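Local structure of putative adhesin (Bacteroides fragilis NCTC 9343, 3PET) at residues L44-P49 and A54-A59; I114-V119 and G140-E145. The protein is of unconfirmed function but, as a putative lipoprotein adhesin with a right-handed beta-helix fold, probably takes part in attachment at the bacterial surface. One frame throughout, in Å; residues are numbered along the deposited sequence. Where two conformers were deposited one is given.

Interaction 1 (L44-P49 and A54-A59)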
ATOM      1  N   LEU A  44      14.389 -18.637 -19.780  1.00 19.73           N
ATOM      2  CA  LEU A  44      13.083 -18.323 -19.245  1.00 19.17           C
ATOM      3  C   LEU A  44      12.238 -19.558 -19.303  1.00 22.81           C
ATOM      4  O   LEU A  44      12.067 -20.144 -20.383  1.00 20.09           O
ATOM      5  CB  LEU A  44      12.398 -17.161 -20.006  1.00 18.92           C
ATOM      6  CG  LEU A  44      10.935 -16.884 -19.603  1.00 21.37           C
ATOM      7  CD1 LEU A  44      10.825 -16.314 -18.173  1.00 19.01           C
ATOM      8  CD2 LEU A  44      10.262 -15.989 -20.596  1.00 20.75           C
ATOM      9  N   GLN A  45      11.722 -19.969 -18.129  1.00 19.56           N
ATOM     10  CA  GLN A  45      10.803 -21.097 -18.032  1.00 19.75           C
ATOM     11  C   GLN A  45       9.575 -20.682 -17.300  1.00 22.74           C
ATOM     12  O   GLN A  45       9.656 -19.980 -16.282  1.00 21.66           O
ATOM     13  CB  GLN A  45      11.422 -22.326 -17.351  1.00 21.96           C
ATOM     14  CG  GLN A  45      12.706 -22.786 -18.010  1.00 35.87           C
ATOM     15  CD  GLN A  45      13.198 -24.104 -17.511  1.00 57.34           C
ATOM     16  OE1 GLN A  45      12.975 -24.508 -16.357  1.00 49.29           O
ATOM     17  NE2 GLN A  45      13.920 -24.789 -18.379  1.00 57.21           N
ATOM     18  N   ILE A  46       8.424 -21.115 -17.812  1.00 20.87           N
ATOM     19  CA  ILE A  46       7.141 -20.833 -17.171  1.00 19.88           C
ATOM     20  C   ILE A  46       6.451 -22.169 -16.928  1.00 22.45           C
ATOM     21  O   ILE A  46       6.251 -22.957 -17.854  1.00 20.61           O
ATOM     22  CB  ILE A  46       6.263 -19.803 -17.924  1.00 22.83           C
ATOM     23  CG1 ILE A  46       7.048 -18.449 -18.091  1.00 23.93           C
ATOM     24  CG2 ILE A  46       4.942 -19.564 -17.138  1.00 21.87           C
ATOM     25  CD1 ILE A  46       6.439 -17.381 -19.000  1.00 29.99           C
ATOM     26  N   TYR A  47       6.139 -22.424 -15.656  1.00 19.90           N
ATOM     27  CA  TYR A  47       5.478 -23.635 -15.190  1.00 19.57           C
ATOM     28  C   TYR A  47       4.044 -23.344 -14.787  1.00 23.07           C
ATOM     29  O   TYR A  47       3.778 -22.354 -14.113  1.00 21.47           O
ATOM     30  CB  TYR A  47       6.244 -24.232 -14.001  1.00 20.91           C
ATOM     31  CG  TYR A  47       5.573 -25.444 -13.387  1.00 24.08           C
ATOM     32  CD1 TYR A  47       5.774 -26.722 -13.914  1.00 26.29           C
ATOM     33  CD2 TYR A  47       4.700 -25.311 -12.309  1.00 25.51           C
ATOM     34  CE1 TYR A  47       5.128 -27.841 -13.379  1.00 26.65           C
ATOM     35  CE2 TYR A  47       4.050 -26.428 -11.763  1.00 27.22           C
ATOM     36  CZ  TYR A  47       4.281 -27.693 -12.296  1.00 35.91           C
ATOM     37  OH  TYR A  47       3.675 -28.827 -11.784  1.00 37.06           O
ATOM     38  N   GLY A  48       3.136 -24.241 -15.131  1.00 20.62           N
ATOM     39  CA  GLY A  48       1.749 -24.116 -14.713  1.00 20.15           C
ATOM     40  C   GLY A  48       0.845 -24.866 -15.649  1.00 26.04           C
ATOM     41  O   GLY A  48       1.337 -25.560 -16.549  1.00 25.60           O
ATOM     42  N   PRO A  49      -0.490 -24.723 -15.475  1.00 23.26           N
ATOM     43  CA  PRO A  49      -1.428 -25.371 -16.410  1.00 22.72           C
ATOM     44  C   PRO A  49      -1.168 -24.836 -17.817  1.00 26.15           C
ATOM     45  O   PRO A  49      -0.944 -23.631 -17.964  1.00 24.35           O
ATOM     46  CB  PRO A  49      -2.809 -24.958 -15.872  1.00 24.37           C
ATOM     47  CG  PRO A  49      -2.570 -24.501 -14.488  1.00 28.00           C
ATOM     48  CD  PRO A  49      -1.204 -23.920 -14.460  1.00 23.64           C
ATOM     49  N   ALA A  54      -0.028 -20.390 -21.629  1.00 26.00           N
ATOM     50  CA  ALA A  54      -0.275 -19.880 -22.979  1.00 26.52           C
ATOM     51  C   ALA A  54      -0.736 -18.416 -22.987  1.00 27.59           C
ATOM     52  O   ALA A  54      -0.609 -17.766 -24.023  1.00 27.11           O
ATOM     53  CB  ALA A  54      -1.303 -20.755 -23.696  1.00 28.06           C
ATOM     54  N   LEU A  55      -1.235 -17.887 -21.840  1.00 22.93           N
ATOM     55  CA  LEU A  55      -1.711 -16.499 -21.730  1.00 22.51           C
ATOM     56  C   LEU A  55      -0.557 -15.481 -21.579  1.00 23.65           C
ATOM     57  O   LEU A  55      -0.788 -14.280 -21.686  1.00 22.88           O
ATOM     58  CB  LEU A  55      -2.673 -16.334 -20.541  1.00 22.97           C
ATOM     59  CG  LEU A  55      -3.960 -17.169 -20.530  1.00 30.37           C
ATOM     60  CD1 LEU A  55      -4.751 -16.876 -19.286  1.00 29.83           C
ATOM     61  CD2 LEU A  55      -4.836 -16.899 -21.757  1.00 34.48           C
ATOM     62  N   ILE A  56       0.659 -15.948 -21.326  1.00 20.87           N
ATOM     63  CA  ILE A  56       1.792 -15.045 -21.106  1.00 20.16           C
ATOM     64  C   ILE A  56       2.515 -14.724 -22.416  1.00 23.55           C
ATOM     65  O   ILE A  56       2.984 -15.621 -23.112  1.00 21.43           O
ATOM     66  CB  ILE A  56       2.760 -15.602 -20.032  1.00 22.75           C
ATOM     67  CG1 ILE A  56       1.984 -15.838 -18.678  1.00 23.57           C
ATOM     68  CG2 ILE A  56       3.987 -14.634 -19.856  1.00 19.50           C
ATOM     69  CD1 ILE A  56       2.764 -16.433 -17.565  1.00 24.51           C
ATOM     70  N   GLN A  57       2.619 -13.439 -22.737  1.00 19.26           N
ATOM     71  CA  GLN A  57       3.355 -13.031 -23.938  1.00 19.44           C
ATOM     72  C   GLN A  57       4.768 -12.665 -23.490  1.00 22.87           C
ATOM     73  O   GLN A  57       4.966 -12.029 -22.448  1.00 20.72           O
ATOM     74  CB  GLN A  57       2.658 -11.867 -24.668  1.00 21.28           C
ATOM     75  CG  GLN A  57       1.248 -12.196 -25.159  1.00 27.75           C
ATOM     76  CD  GLN A  57       0.185 -11.692 -24.208  1.00 35.02           C
ATOM     77  OE1 GLN A  57       0.318 -10.622 -23.596  1.00 31.14           O
ATOM     78  NE2 GLN A  57      -0.870 -12.464 -24.049  1.00 25.10           N
ATOM     79  N   VAL A  58       5.739 -13.099 -24.272  1.00 19.15           N
ATOM     80  CA  VAL A  58       7.158 -12.969 -23.948  1.00 18.72           C
ATOM     81  C   VAL A  58       7.895 -12.248 -25.073  1.00 21.72           C
ATOM     82  O   VAL A  58       7.702 -12.590 -26.225  1.00 20.24           O
ATOM     83  CB  VAL A  58       7.730 -14.407 -23.732  1.00 21.86           C
ATOM     84  CG1 VAL A  58       9.263 -14.395 -23.584  1.00 21.64           C
ATOM     85  CG2 VAL A  58       7.071 -15.097 -22.526  1.00 21.36           C
ATOM     86  N   ALA A  59       8.776 -11.298 -24.738  1.00 18.76           N
ATOM     87  CA  ALA A  59       9.606 -10.588 -25.723  1.00 20.07           C
ATOM     88  C   ALA A  59      10.815  -9.979 -25.070  1.00 23.22           C
ATOM     89  O   ALA A  59      10.733  -9.497 -23.945  1.00 22.04           O
ATOM     90  CB  ALA A  59       8.805  -9.479 -26.421  1.00 21.29           C
TER

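Interaction 2 (I114-V119 and G140-E145)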
ATOM      1  N   ILE A 114      15.148  -1.349  -8.510  1.00 17.42           N
ATOM      2  CA  ILE A 114      13.931  -2.104  -8.209  0.50 16.49           C
ATOM      3  C   ILE A 114      12.764  -1.136  -8.184  1.00 20.46           C
ATOM      4  O   ILE A 114      12.769  -0.171  -7.396  1.00 18.25           O
ATOM      5  CB  ILE A 114      14.012  -2.942  -6.903  0.50 19.35           C
ATOM      6  CG1 ILE A 114      15.254  -3.859  -6.896  0.50 19.90           C
ATOM      7  CG2 ILE A 114      12.713  -3.756  -6.684  0.50 18.85           C
ATOM      8  CD1 ILE A 114      15.795  -4.070  -5.565  0.50 27.95           C
ATOM      9  N   GLU A 115      11.768  -1.393  -9.072  1.00 17.79           N
ATOM     10  CA  GLU A 115      10.542  -0.597  -9.182  1.00 19.26           C
ATOM     11  C   GLU A 115       9.376  -1.570  -8.966  1.00 24.85           C
ATOM     12  O   GLU A 115       9.077  -2.380  -9.850  1.00 24.73           O
ATOM     13  CB  GLU A 115      10.430   0.164 -10.533  1.00 20.62           C
ATOM     14  CG  GLU A 115      11.640   1.020 -10.914  1.00 30.47           C
ATOM     15  CD  GLU A 115      11.791   2.382 -10.252  1.00 54.75           C
ATOM     16  OE1 GLU A 115      10.828   3.185 -10.297  1.00 52.27           O
ATOM     17  OE2 GLU A 115      12.898   2.674  -9.745  1.00 41.04           O
ATOM     18  N   SER A 116       8.782  -1.570  -7.758  1.00 20.87           N
ATOM     19  CA  SER A 116       7.646  -2.463  -7.491  1.00 20.37           C
ATOM     20  C   SER A 116       6.359  -1.661  -7.499  1.00 23.75           C
ATOM     21  O   SER A 116       6.195  -0.705  -6.729  1.00 22.51           O
ATOM     22  CB  SER A 116       7.829  -3.234  -6.191  1.00 24.48           C
ATOM     23  OG  SER A 116       8.106  -2.379  -5.091  1.00 35.40           O
ATOM     24  N   LYS A 117       5.481  -1.994  -8.450  1.00 20.53           N
ATOM     25  CA  LYS A 117       4.221  -1.294  -8.684  1.00 19.79           C
ATOM     26  C   LYS A 117       3.064  -2.281  -8.746  1.00 21.28           C
ATOM     27  O   LYS A 117       2.049  -2.000  -9.383  1.00 20.74           O
ATOM     28  CB  LYS A 117       4.313  -0.514 -10.023  1.00 25.04           C
ATOM     29  CG  LYS A 117       5.590   0.310 -10.236  1.00 42.94           C
ATOM     30  CD  LYS A 117       6.137   0.270 -11.668  1.00 52.92           C
ATOM     31  CE  LYS A 117       5.437   1.226 -12.618  1.00 67.86           C
ATOM     32  NZ  LYS A 117       5.882   2.634 -12.429  1.00 79.48           N
ATOM     33  N   GLY A 118       3.247  -3.465  -8.166  1.00 16.36           N
ATOM     34  CA  GLY A 118       2.214  -4.495  -8.188  1.00 15.35           C
ATOM     35  C   GLY A 118       1.762  -4.914  -6.808  1.00 18.08           C
ATOM     36  O   GLY A 118       1.983  -4.190  -5.825  1.00 16.46           O
ATOM     37  N   VAL A 119       1.074  -6.057  -6.741  1.00 13.74           N
ATOM     38  CA  VAL A 119       0.607  -6.656  -5.477  1.00 13.33           C
ATOM     39  C   VAL A 119       1.477  -7.874  -5.213  1.00 17.25           C
ATOM     40  O   VAL A 119       1.410  -8.860  -5.948  1.00 15.50           O
ATOM     41  CB  VAL A 119      -0.907  -7.010  -5.490  1.00 16.33           C
ATOM     42  CG1 VAL A 119      -1.345  -7.614  -4.153  1.00 15.74           C
ATOM     43  CG2 VAL A 119      -1.749  -5.790  -5.838  1.00 16.42           C
ATOM     44  N   GLY A 140       2.838  -4.343  -0.817  1.00 14.32           N
ATOM     45  CA  GLY A 140       3.764  -5.416  -0.489  1.00 14.88           C
ATOM     46  C   GLY A 140       5.066  -4.898   0.093  1.00 20.58           C
ATOM     47  O   GLY A 140       5.335  -3.686   0.111  1.00 20.17           O
ATOM     48  N   ASP A 141       5.871  -5.826   0.581  1.00 18.29           N
ATOM     49  CA  ASP A 141       7.161  -5.540   1.220  1.00 17.94           C
ATOM     50  C   ASP A 141       8.333  -5.766   0.296  1.00 21.83           C
ATOM     51  O   ASP A 141       8.271  -6.637  -0.573  1.00 21.46           O
ATOM     52  CB  ASP A 141       7.325  -6.444   2.451  1.00 19.15           C
ATOM     53  CG  ASP A 141       6.339  -6.188   3.574  1.00 25.96           C
ATOM     54  OD1 ASP A 141       5.689  -5.120   3.567  1.00 23.16           O
ATOM     55  OD2 ASP A 141       6.259  -7.020   4.489  1.00 38.95           O
ATOM     56  N   VAL A 142       9.421  -5.001   0.492  1.00 18.38           N
ATOM     57  CA  VAL A 142      10.668  -5.184  -0.250  1.00 17.23           C
ATOM     58  C   VAL A 142      11.723  -5.584   0.786  1.00 22.85           C
ATOM     59  O   VAL A 142      12.065  -4.775   1.650  1.00 21.96           O
ATOM     60  CB  VAL A 142      11.088  -3.964  -1.113  1.00 20.39           C
ATOM     61  CG1 VAL A 142      12.433  -4.214  -1.821  1.00 19.72           C
ATOM     62  CG2 VAL A 142      10.011  -3.636  -2.134  1.00 20.34           C
ATOM     63  N   LYS A 143      12.140  -6.858   0.770  1.00 19.38           N
ATOM     64  CA  LYS A 143      13.137  -7.404   1.682  1.00 19.71           C
ATOM     65  C   LYS A 143      14.476  -7.529   0.955  1.00 22.81           C
ATOM     66  O   LYS A 143      14.537  -8.094  -0.138  1.00 20.52           O
ATOM     67  CB  LYS A 143      12.684  -8.746   2.275  1.00 23.36           C
ATOM     68  CG  LYS A 143      13.590  -9.253   3.398  1.00 37.38           C
ATOM     69  CD  LYS A 143      13.007 -10.484   4.067  1.00 56.12           C
ATOM     70  CE  LYS A 143      13.931 -11.049   5.123  1.00 75.44           C
ATOM     71  NZ  LYS A 143      13.499 -12.402   5.568  1.00 85.91           N
ATOM     72  N   LEU A 144      15.537  -6.960   1.561  1.00 19.15           N
ATOM     73  CA  LEU A 144      16.878  -6.903   0.991  1.00 19.04           C
ATOM     74  C   LEU A 144      17.942  -7.301   1.994  1.00 22.20           C
ATOM     75  O   LEU A 144      17.957  -6.805   3.121  1.00 22.84           O
ATOM     76  CB  LEU A 144      17.158  -5.464   0.506  1.00 19.21           C
ATOM     77  CG  LEU A 144      16.135  -4.846  -0.464  1.00 23.03           C
ATOM     78  CD1 LEU A 144      16.144  -3.353  -0.379  1.00 24.32           C
ATOM     79  CD2 LEU A 144      16.374  -5.310  -1.900  1.00 24.22           C
ATOM     80  N   GLU A 145      18.855  -8.166   1.567  1.00 18.63           N
ATOM     81  CA  GLU A 145      19.990  -8.608   2.371  1.00 18.41           C
ATOM     82  C   GLU A 145      21.245  -8.607   1.492  1.00 21.74           C
ATOM     83  O   GLU A 145      21.188  -8.986   0.323  1.00 19.19           O
ATOM     84  CB  GLU A 145      19.727  -9.986   3.001  1.00 19.66           C
ATOM     85  CG  GLU A 145      20.833 -10.476   3.946  1.00 24.95           C
ATOM     86  CD  GLU A 145      22.013 -11.147   3.260  1.00 37.54           C
ATOM     87  OE1 GLU A 145      21.792 -11.775   2.205  1.00 26.94           O
ATOM     88  OE2 GLU A 145      23.158 -11.041   3.758  1.00 28.50           O
TER

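Interaction 1 (L44-P49 and A54-A59)
Leu-44 sends CD2 onto the forked end of Val-58, meeting CG1 at 3.5 Å and CG2 at 3.8 Å. The two side chains come tip to tip across the interior at the N-terminal end of this right-handed beta-helix protein, where strand 44-47 faces strand 56-59 and each pairs antiparallel with its neighbours. These strands run antiparallel (177° between their directions), but their axes are 10.6 Å apart, too far for backbone pairing, so the join is made entirely by apolar side chains. With CG anti to the backbone N (chi1 173°), the Leu-44 chain extends across this gap. One step further along, Ile-46 and Ile-56 also approach end to end, and each terminal methyl sits on the branch methyl of its partner: Ile-46 CD1 lies 3.8 Å from Ile-56 CG2, and Ile-46 CG2 lies equally near Ile-56 CD1. The same chi1 (-58°) in both isoleucines offers a branch methyl and a terminal methyl to the partner, hence the reciprocal fit. The short helix 50-53 carries the chain from one strand to the other, and Gly-48 turns the corner at backbone angles that call for glycine. Around the contact, strand 44-47 is hydrogen-bonded to strands 11-16 and 82-87, whereas Leu-65 and Leu-67 of strand 64-69 pack against Val-58. A tetraethylene glycol, probably from the crystallisation liquor, accepts a hydrogen bond from Val-58 N. The two pairs are bridged diagonally by Ile-46 CD1, which reaches Val-58 CG2 at 4.2 Å.

Interaction 2 (I114-V119 and G140-E145)
Ser-116 and Val-142 meet inside the stacked coils of the beta-helix, their CA atoms 8.3 Å apart on strands 114-116 and 142-145, which belong to different faces of the coil. This is a van der Waals contact between a hydroxyl and a methyl: Ser-116 OG lies 3.7 Å from Val-142 CG2. A chi1 of 53° turns the serine hydroxyl to the side where this methyl lies. The second contact is purely apolar. Ile-114 CD1 comes to 3.9 Å from Leu-144 CD2, the two chains lying alongside one another and pointing opposite ways instead of meeting end on. Because Ile-114 was modelled in two conformers, this approach describes one of them and is less certain than the first. Both pairs are buried, and they join two faces of the coil across its core.

Several polar bonds hold strand 142-145 and the turn before it. The Asp-141 backbone N is hydrogen-bonded to Asn-121 OD1, and Asp-141 OD1 to the backbone N of Asn-160, while Glu-145 forms a salt bridge with Arg-167. Strand 114-116 lies parallel to strands 92-95 and 131-136, and strand 142-145 is likewise flanked by strands 122-128 and 161-168. Ile-124 of strand 122-128 touches both Ile-114 and Leu-144, which ties the contact into the stacked core.

Interaction 1 comes first along the chain and closes before interaction 2 opens; their centres are 22 Å apart and their nearest atoms about 14 Å, so they do not touch. Both belong to the same putative adhesin head domain and lie on strands linked by the hydrogen-bonded network of the beta-helix. Interaction 1 lies toward the N-terminal end, 20 Å from the centre of the chain, where strand 43-47 pairs antiparallel with 11-16 and 82-87, and 56-61 with 64-69. Interaction 2 lies 4 Å from that centre, among the parallel strands of the regular coils. Each joins two faces across the interior through mostly buried side chains, with a serine hydroxyl among them at the middle.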